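KLLA0F20702p (Kluyveromyces lactis, PDB 5Y5A) is an Est1 telomerase subunit whose helical region forms a complex with Cdc13 and probably helps to recruit telomerase to telomeres. Local coordinates at residues A[425-437]-A[488-501]. Numbering follows the deposited sequence.
Sequences MARIMMCWIKSHK and LKEFGPTKFTLSDF
In the helical Est1 DNA/RNA-binding domain, a loop without regular structure, 488-501, lies along the last turns of helix 421-433, and R427 and D500 join the two by a bidentate salt bridge. The guanidinium grips the carboxylate side-on: NE of R427 meets OD2 of D500 at 2.7 Å, and NH1 of R427 meets OD1 at 2.9 Å, both nearly straight, with the two planes only 22° apart. OD1 also accepts from the backbone N of F501, which helps fix the carboxylate's rotation. The guanidinium is sandwiched, the ring edge of F501 over one face and CD1 of L498 over the other, while NH2 and NH1 make further salt bridges to E484 and D485. A leucine in place of R427 would probably leave the buried D500, and E484 and D485 with it, without their positive partner. Beside the bridge, SG of C431 packs 3.8 Å from CB of L498, and CD1 of I428 touches CD1 of L488. K434, its chain bent at chi3 (-105°), donates a hydrogen bond from NZ to O of S499 at 3.0 Å, from above the carbonyl plane. On the helix's last turn, CB of P493 lies against CD1 of W432, whose NE1 is hydrogen-bonded to NE2 of H373; beyond the helix, NE2 of H436 donates to O of P493 at 2.8 Å.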
ATOM      1  N   MET A 425      13.654   7.885  -1.008  1.00 38.96           N
ATOM      2  CA  MET A 425      12.989   8.248  -2.256  1.00 36.40           C
ATOM      3  C   MET A 425      13.917   8.037  -3.450  1.00 40.85           C
ATOM      4  O   MET A 425      13.491   7.551  -4.497  1.00 43.79           O
ATOM      5  CB  MET A 425      12.496   9.707  -2.210  1.00 35.31           C
ATOM      6  CG  MET A 425      11.216   9.892  -1.387  1.00 43.19           C
ATOM      7  SD  MET A 425      10.479  11.542  -1.474  1.00 55.70           S
ATOM      8  CE  MET A 425      11.812  12.556  -0.844  1.00 69.31           C
ATOM      9  N   ALA A 426      15.190   8.387  -3.289  1.00 41.35           N
ATOM     10  CA  ALA A 426      16.160   8.126  -4.353  1.00 43.16           C
ATOM     11  C   ALA A 426      16.319   6.622  -4.613  1.00 40.71           C
ATOM     12  O   ALA A 426      16.440   6.209  -5.767  1.00 41.06           O
ATOM     13  CB  ALA A 426      17.512   8.765  -4.018  1.00 40.79           C
ATOM     14  N   ARG A 427      16.322   5.807  -3.554  1.00 40.26           N
ATOM     15  CA  ARG A 427      16.454   4.352  -3.711  1.00 42.87           C
ATOM     16  C   ARG A 427      15.295   3.795  -4.523  1.00 45.91           C
ATOM     17  O   ARG A 427      15.465   2.945  -5.391  1.00 40.01           O
ATOM     18  CB  ARG A 427      16.491   3.634  -2.361  1.00 40.36           C
ATOM     19  CG  ARG A 427      17.789   3.728  -1.594  1.00 48.05           C
ATOM     20  CD  ARG A 427      17.720   2.830  -0.373  1.00 44.83           C
ATOM     21  NE  ARG A 427      17.572   1.422  -0.736  1.00 39.31           N
ATOM     22  CZ  ARG A 427      16.950   0.521   0.019  1.00 44.71           C
ATOM     23  NH1 ARG A 427      16.865  -0.744  -0.379  1.00 44.38           N
ATOM     24  NH2 ARG A 427      16.407   0.886   1.176  1.00 45.59           N
ATOM     25  N   ILE A 428      14.110   4.294  -4.211  1.00 44.97           N
ATOM     26  CA  ILE A 428      12.883   3.811  -4.806  1.00 43.32           C
ATOM     27  C   ILE A 428      12.813   4.138  -6.303  1.00 41.76           C
ATOM     28  O   ILE A 428      12.423   3.285  -7.115  1.00 40.60           O
ATOM     29  CB  ILE A 428      11.699   4.388  -4.032  1.00 39.89           C
ATOM     30  CG1 ILE A 428      11.602   3.665  -2.691  1.00 34.11           C
ATOM     31  CG2 ILE A 428      10.408   4.289  -4.813  1.00 35.73           C
ATOM     32  CD1 ILE A 428      10.700   4.344  -1.730  1.00 42.30           C
ATOM     33  N   MET A 429      13.228   5.349  -6.665  1.00 36.50           N
ATOM     34  CA  MET A 429      13.329   5.727  -8.071  1.00 43.70           C
ATOM     35  C   MET A 429      14.236   4.763  -8.840  1.00 45.93           C
ATOM     36  O   MET A 429      13.849   4.226  -9.873  1.00 41.29           O
ATOM     37  CB  MET A 429      13.853   7.163  -8.210  1.00 44.04           C
ATOM     38  CG  MET A 429      12.930   8.241  -7.618  1.00 41.56           C
ATOM     39  SD  MET A 429      13.585   9.912  -7.886  1.00 45.87           S
ATOM     40  CE  MET A 429      12.671  10.860  -6.671  1.00 40.14           C
ATOM     41  N   MET A 430      15.436   4.535  -8.315  1.00 44.56           N
ATOM     42  CA  MET A 430      16.406   3.690  -8.987  1.00 47.00           C
ATOM     43  C   MET A 430      15.948   2.241  -9.051  1.00 43.58           C
ATOM     44  O   MET A 430      16.138   1.570 -10.059  1.00 43.52           O
ATOM     45  CB  MET A 430      17.762   3.779  -8.290  1.00 47.37           C
ATOM     46  CG  MET A 430      18.297   5.193  -8.214  1.00 49.63           C
ATOM     47  SD  MET A 430      18.240   6.018  -9.818  1.00 55.31           S
ATOM     48  CE  MET A 430      19.337   4.957 -10.733  1.00 43.59           C
ATOM     49  N   CYS A 431      15.347   1.760  -7.975  1.00 34.84           N
ATOM     50  CA  CYS A 431      14.865   0.387  -7.954  1.00 42.68           C
ATOM     51  C   CYS A 431      13.726   0.199  -8.943  1.00 41.40           C
ATOM     52  O   CYS A 431      13.617  -0.848  -9.588  1.00 41.23           O
ATOM     53  CB  CYS A 431      14.420  -0.004  -6.550  1.00 44.69           C
ATOM     54  SG  CYS A 431      15.802  -0.339  -5.458  1.00 46.16           S
ATOM     55  N   TRP A 432      12.883   1.216  -9.071  1.00 38.40           N
ATOM     56  CA  TRP A 432      11.815   1.172 -10.062  1.00 38.59           C
ATOM     57  C   TRP A 432      12.401   1.152 -11.463  1.00 41.82           C
ATOM     58  O   TRP A 432      12.049   0.306 -12.294  1.00 44.36           O
ATOM     59  CB  TRP A 432      10.880   2.371  -9.915  1.00 36.05           C
ATOM     60  CG  TRP A 432       9.773   2.382 -10.932  1.00 35.26           C
ATOM     61  CD1 TRP A 432       8.889   1.369 -11.196  1.00 41.03           C
ATOM     62  CD2 TRP A 432       9.413   3.462 -11.801  1.00 34.39           C
ATOM     63  NE1 TRP A 432       8.006   1.753 -12.182  1.00 40.47           N
ATOM     64  CE2 TRP A 432       8.299   3.038 -12.562  1.00 38.74           C
ATOM     65  CE3 TRP A 432       9.919   4.751 -12.006  1.00 34.69           C
ATOM     66  CZ2 TRP A 432       7.693   3.853 -13.517  1.00 36.02           C
ATOM     67  CZ3 TRP A 432       9.306   5.564 -12.948  1.00 33.71           C
ATOM     68  CH2 TRP A 432       8.210   5.108 -13.695  1.00 36.70           C
ATOM     69  N   ILE A 433      13.305   2.096 -11.710  1.00 39.82           N
ATOM     70  CA  ILE A 433      13.891   2.274 -13.030  1.00 39.77           C
ATOM     71  C   ILE A 433      14.601   1.006 -13.512  1.00 42.53           C
ATOM     72  O   ILE A 433      14.432   0.614 -14.664  1.00 43.98           O
ATOM     73  CB  ILE A 433      14.846   3.479 -13.032  1.00 41.12           C
ATOM     74  CG1 ILE A 433      14.030   4.773 -12.913  1.00 41.34           C
ATOM     75  CG2 ILE A 433      15.690   3.515 -14.294  1.00 37.13           C
ATOM     76  CD1 ILE A 433      14.856   6.024 -12.755  1.00 40.54           C
ATOM     77  N   LYS A 434      15.349   0.340 -12.629  1.00 39.37           N
ATOM     78  CA  LYS A 434      16.063  -0.879 -13.011  1.00 42.76           C
ATOM     79  C   LYS A 434      15.134  -2.071 -13.263  1.00 44.52           C
ATOM     80  O   LYS A 434      15.579  -3.112 -13.755  1.00 50.58           O
ATOM     81  CB  LYS A 434      17.077  -1.268 -11.935  1.00 52.22           C
ATOM     82  CG  LYS A 434      16.571  -2.311 -10.964  1.00 62.54           C
ATOM     83  CD  LYS A 434      17.570  -2.577  -9.851  1.00 69.62           C
ATOM     84  CE  LYS A 434      18.277  -3.900 -10.058  1.00 75.46           C
ATOM     85  NZ  LYS A 434      19.257  -4.164  -8.969  1.00 81.08           N
ATOM     86  N   SER A 435      13.859  -1.924 -12.926  1.00 40.77           N
ATOM     87  CA  SER A 435      12.913  -3.038 -12.980  1.00 47.75           C
ATOM     88  C   SER A 435      12.162  -3.148 -14.299  1.00 43.26           C
ATOM     89  O   SER A 435      11.511  -4.151 -14.551  1.00 47.37           O
ATOM     90  CB  SER A 435      11.881  -2.922 -11.848  1.00 46.51           C
ATOM     91  OG  SER A 435      12.476  -3.090 -10.574  1.00 47.23           O
ATOM     92  N   HIS A 436      12.209  -2.103 -15.114  1.00 41.58           N
ATOM     93  CA  HIS A 436      11.423  -2.080 -16.343  1.00 43.98           C
ATOM     94  C   HIS A 436      12.243  -1.488 -17.494  1.00 42.43           C
ATOM     95  O   HIS A 436      12.673  -0.339 -17.444  1.00 41.28           O
ATOM     96  CB  HIS A 436      10.125  -1.295 -16.127  1.00 42.31           C
ATOM     97  CG  HIS A 436       9.361  -1.731 -14.917  1.00 40.71           C
ATOM     98  ND1 HIS A 436       8.612  -2.890 -14.885  1.00 41.89           N
ATOM     99  CD2 HIS A 436       9.247  -1.182 -13.682  1.00 35.07           C
ATOM    100  CE1 HIS A 436       8.067  -3.030 -13.693  1.00 39.79           C
ATOM    101  NE2 HIS A 436       8.448  -2.014 -12.937  1.00 39.70           N
ATOM    102  N   LYS A 437      12.457  -2.291 -18.525  1.00 42.95           N
ATOM    103  CA  LYS A 437      13.278  -1.885 -19.659  1.00 52.12           C
ATOM    104  C   LYS A 437      12.824  -0.570 -20.292  1.00 53.34           C
ATOM    105  O   LYS A 437      13.644   0.302 -20.569  1.00 48.86           O
ATOM    106  CB  LYS A 437      13.296  -2.992 -20.705  1.00 52.58           C
ATOM    107  CG  LYS A 437      14.040  -4.225 -20.232  1.00 62.29           C
ATOM    108  CD  LYS A 437      15.354  -3.829 -19.573  1.00 70.93           C
ATOM    109  CE  LYS A 437      16.179  -5.048 -19.191  1.00 77.07           C
ATOM    110  NZ  LYS A 437      17.439  -4.657 -18.508  1.00 75.39           N
ATOM    111  N   LEU A 488       7.381  -1.339   1.132  1.00 42.76           N
ATOM    112  CA  LEU A 488       7.179  -1.757  -0.254  1.00 44.39           C
ATOM    113  C   LEU A 488       7.296  -3.270  -0.510  1.00 49.57           C
ATOM    114  O   LEU A 488       7.389  -3.702  -1.671  1.00 46.52           O
ATOM    115  CB  LEU A 488       8.174  -1.009  -1.146  1.00 38.57           C
ATOM    116  CG  LEU A 488       7.941   0.506  -1.215  1.00 39.63           C
ATOM    117  CD1 LEU A 488       8.889   1.160  -2.213  1.00 40.95           C
ATOM    118  CD2 LEU A 488       6.508   0.784  -1.599  1.00 40.03           C
ATOM    119  N   LYS A 489       7.308  -4.077   0.550  1.00 43.66           N
ATOM    120  CA  LYS A 489       7.375  -5.530   0.369  1.00 48.34           C
ATOM    121  C   LYS A 489       6.200  -5.993  -0.493  1.00 41.46           C
ATOM    122  O   LYS A 489       5.069  -5.596  -0.245  1.00 40.94           O
ATOM    123  CB  LYS A 489       7.376  -6.252   1.719  1.00 47.20           C
ATOM    124  CG  LYS A 489       8.630  -6.003   2.529  1.00 50.73           C
ATOM    125  CD  LYS A 489       8.491  -6.442   3.975  1.00 48.95           C
ATOM    126  CE  LYS A 489       8.631  -7.945   4.120  1.00 50.55           C
ATOM    127  NZ  LYS A 489       8.855  -8.320   5.548  1.00 45.82           N
ATOM    128  N   GLU A 490       6.501  -6.788  -1.521  1.00 42.00           N
ATOM    129  CA  GLU A 490       5.521  -7.342  -2.474  1.00 43.47           C
ATOM    130  C   GLU A 490       4.875  -6.312  -3.407  1.00 47.57           C
ATOM    131  O   GLU A 490       3.895  -6.619  -4.095  1.00 45.67           O
ATOM    132  CB  GLU A 490       4.422  -8.106  -1.734  1.00 36.92           C
ATOM    133  CG  GLU A 490       4.952  -9.171  -0.793  1.00 43.88           C
ATOM    134  CD  GLU A 490       5.412 -10.447  -1.495  1.00 52.00           C
ATOM    135  OE1 GLU A 490       5.792 -10.410  -2.692  1.00 55.04           O
ATOM    136  OE2 GLU A 490       5.389 -11.506  -0.834  1.00 56.36           O
ATOM    137  N   PHE A 491       5.426  -5.099  -3.427  1.00 43.36           N
ATOM    138  CA  PHE A 491       5.027  -4.068  -4.386  1.00 41.09           C
ATOM    139  C   PHE A 491       5.535  -4.434  -5.777  1.00 44.84           C
ATOM    140  O   PHE A 491       6.742  -4.492  -5.997  1.00 47.78           O
ATOM    141  CB  PHE A 491       5.584  -2.711  -3.953  1.00 40.30           C
ATOM    142  CG  PHE A 491       5.066  -1.533  -4.737  1.00 41.14           C
ATOM    143  CD1 PHE A 491       3.703  -1.321  -4.896  1.00 39.31           C
ATOM    144  CD2 PHE A 491       5.953  -0.591  -5.250  1.00 36.98           C
ATOM    145  CE1 PHE A 491       3.229  -0.208  -5.585  1.00 38.69           C
ATOM    146  CE2 PHE A 491       5.488   0.522  -5.934  1.00 38.63           C
ATOM    147  CZ  PHE A 491       4.117   0.712  -6.101  1.00 38.12           C
ATOM    148  N   GLY A 492       4.619  -4.682  -6.708  1.00 40.21           N
ATOM    149  CA  GLY A 492       4.986  -5.128  -8.048  1.00 41.16           C
ATOM    150  C   GLY A 492       5.947  -4.260  -8.853  1.00 42.80           C
ATOM    151  O   GLY A 492       6.877  -4.778  -9.459  1.00 38.44           O
ATOM    152  N   PRO A 493       5.734  -2.932  -8.880  1.00 40.61           N
ATOM    153  CA  PRO A 493       6.616  -2.121  -9.736  1.00 44.72           C
ATOM    154  C   PRO A 493       8.107  -2.151  -9.369  1.00 41.91           C
ATOM    155  O   PRO A 493       8.933  -1.869 -10.226  1.00 42.20           O
ATOM    156  CB  PRO A 493       6.049  -0.714  -9.560  1.00 41.45           C
ATOM    157  CG  PRO A 493       4.593  -0.955  -9.321  1.00 43.05           C
ATOM    158  CD  PRO A 493       4.559  -2.167  -8.433  1.00 39.62           C
ATOM    159  N   THR A 494       8.441  -2.473  -8.125  1.00 40.68           N
ATOM    160  CA  THR A 494       9.841  -2.613  -7.736  1.00 42.96           C
ATOM    161  C   THR A 494      10.197  -4.096  -7.625  1.00 49.18           C
ATOM    162  O   THR A 494      11.208  -4.465  -7.023  1.00 44.34           O
ATOM    163  CB  THR A 494      10.139  -1.882  -6.403  1.00 44.86           C
ATOM    164  OG1 THR A 494       9.126  -2.207  -5.439  1.00 43.89           O
ATOM    165  CG2 THR A 494      10.144  -0.360  -6.620  1.00 37.32           C
ATOM    166  N   LYS A 495       9.343  -4.933  -8.215  1.00 45.17           N
ATOM    167  CA  LYS A 495       9.539  -6.382  -8.247  1.00 50.66           C
ATOM    168  C   LYS A 495       9.593  -7.035  -6.873  1.00 49.41           C
ATOM    169  O   LYS A 495      10.375  -7.962  -6.652  1.00 48.82           O
ATOM    170  CB  LYS A 495      10.796  -6.745  -9.039  1.00 50.88           C
ATOM    171  CG  LYS A 495      10.828  -6.175 -10.442  1.00 54.98           C
ATOM    172  CD  LYS A 495       9.839  -6.871 -11.348  1.00 60.66           C
ATOM    173  CE  LYS A 495      10.123  -6.542 -12.802  1.00 67.37           C
ATOM    174  NZ  LYS A 495       9.168  -7.230 -13.706  1.00 77.28           N
ATOM    175  N   PHE A 496       8.770  -6.515  -5.961  1.00 50.70           N
ATOM    176  CA  PHE A 496       8.382  -7.190  -4.719  1.00 45.58           C
ATOM    177  C   PHE A 496       9.412  -7.003  -3.613  1.00 43.57           C
ATOM    178  O   PHE A 496       9.131  -7.282  -2.446  1.00 41.21           O
ATOM    179  CB  PHE A 496       8.225  -8.700  -4.951  1.00 41.94           C
ATOM    180  CG  PHE A 496       7.307  -9.036  -6.091  1.00 45.58           C
ATOM    181  CD1 PHE A 496       6.074  -8.403  -6.208  1.00 46.88           C
ATOM    182  CD2 PHE A 496       7.676  -9.957  -7.062  1.00 49.66           C
ATOM    183  CE1 PHE A 496       5.217  -8.694  -7.263  1.00 41.19           C
ATOM    184  CE2 PHE A 496       6.815 -10.255  -8.124  1.00 49.26           C
ATOM    185  CZ  PHE A 496       5.580  -9.613  -8.217  1.00 38.19           C
ATOM    186  N   THR A 497      10.598  -6.518  -3.974  1.00 45.21           N
ATOM    187  CA  THR A 497      11.623  -6.206  -2.978  1.00 47.72           C
ATOM    188  C   THR A 497      12.653  -5.256  -3.614  1.00 47.58           C
ATOM    189  O   THR A 497      13.010  -5.409  -4.784  1.00 49.13           O
ATOM    190  CB  THR A 497      12.306  -7.468  -2.378  1.00 54.33           C
ATOM    191  OG1 THR A 497      13.192  -7.092  -1.320  1.00 58.19           O
ATOM    192  CG2 THR A 497      13.073  -8.255  -3.447  1.00 55.43           C
ATOM    193  N   LEU A 498      13.097  -4.250  -2.864  1.00 43.38           N
ATOM    194  CA  LEU A 498      14.113  -3.327  -3.376  1.00 41.60           C
ATOM    195  C   LEU A 498      15.449  -4.056  -3.537  1.00 48.88           C
ATOM    196  O   LEU A 498      16.082  -4.441  -2.553  1.00 51.93           O
ATOM    197  CB  LEU A 498      14.274  -2.119  -2.452  1.00 42.34           C
ATOM    198  CG  LEU A 498      12.974  -1.413  -2.062  1.00 43.76           C
ATOM    199  CD1 LEU A 498      13.241  -0.192  -1.184  1.00 40.10           C
ATOM    200  CD2 LEU A 498      12.172  -1.030  -3.304  1.00 41.93           C
ATOM    201  N   SER A 499      15.878  -4.234  -4.783  1.00 52.27           N
ATOM    202  CA  SER A 499      17.033  -5.071  -5.085  1.00 53.03           C
ATOM    203  C   SER A 499      18.346  -4.302  -5.354  1.00 53.63           C
ATOM    204  O   SER A 499      19.210  -4.796  -6.081  1.00 47.60           O
ATOM    205  CB  SER A 499      16.710  -5.959  -6.292  1.00 56.46           C
ATOM    206  OG  SER A 499      16.418  -5.172  -7.439  1.00 57.26           O
ATOM    207  N   ASP A 500      18.501  -3.111  -4.777  1.00 50.25           N
ATOM    208  CA  ASP A 500      19.760  -2.380  -4.914  1.00 48.73           C
ATOM    209  C   ASP A 500      20.833  -2.956  -3.987  1.00 48.03           C
ATOM    210  O   ASP A 500      21.987  -3.088  -4.378  1.00 49.81           O
ATOM    211  CB  ASP A 500      19.571  -0.885  -4.647  1.00 44.82           C
ATOM    212  CG  ASP A 500      18.704  -0.606  -3.430  1.00 50.44           C
ATOM    213  OD1 ASP A 500      18.388  -1.553  -2.676  1.00 56.38           O
ATOM    214  OD2 ASP A 500      18.337   0.572  -3.231  1.00 51.19           O
ATOM    215  N   PHE A 501      20.454  -3.303  -2.763  1.00 48.46           N
ATOM    216  CA  PHE A 501      21.344  -4.053  -1.885  1.00 56.52           C
ATOM    217  C   PHE A 501      21.447  -5.492  -2.359  1.00 64.37           C
ATOM    218  O   PHE A 501      20.591  -5.967  -3.106  1.00 66.71           O
ATOM    219  CB  PHE A 501      20.844  -4.050  -0.438  1.00 53.50           C
ATOM    220  CG  PHE A 501      21.045  -2.754   0.282  1.00 49.93           C
ATOM    221  CD1 PHE A 501      22.256  -2.465   0.896  1.00 54.98           C
ATOM    222  CD2 PHE A 501      20.016  -1.835   0.370  1.00 38.65           C
ATOM    223  CE1 PHE A 501      22.440  -1.273   1.578  1.00 49.74           C
ATOM    224  CE2 PHE A 501      20.191  -0.645   1.039  1.00 45.42           C
ATOM    225  CZ  PHE A 501      21.402  -0.362   1.650  1.00 49.63           C
TER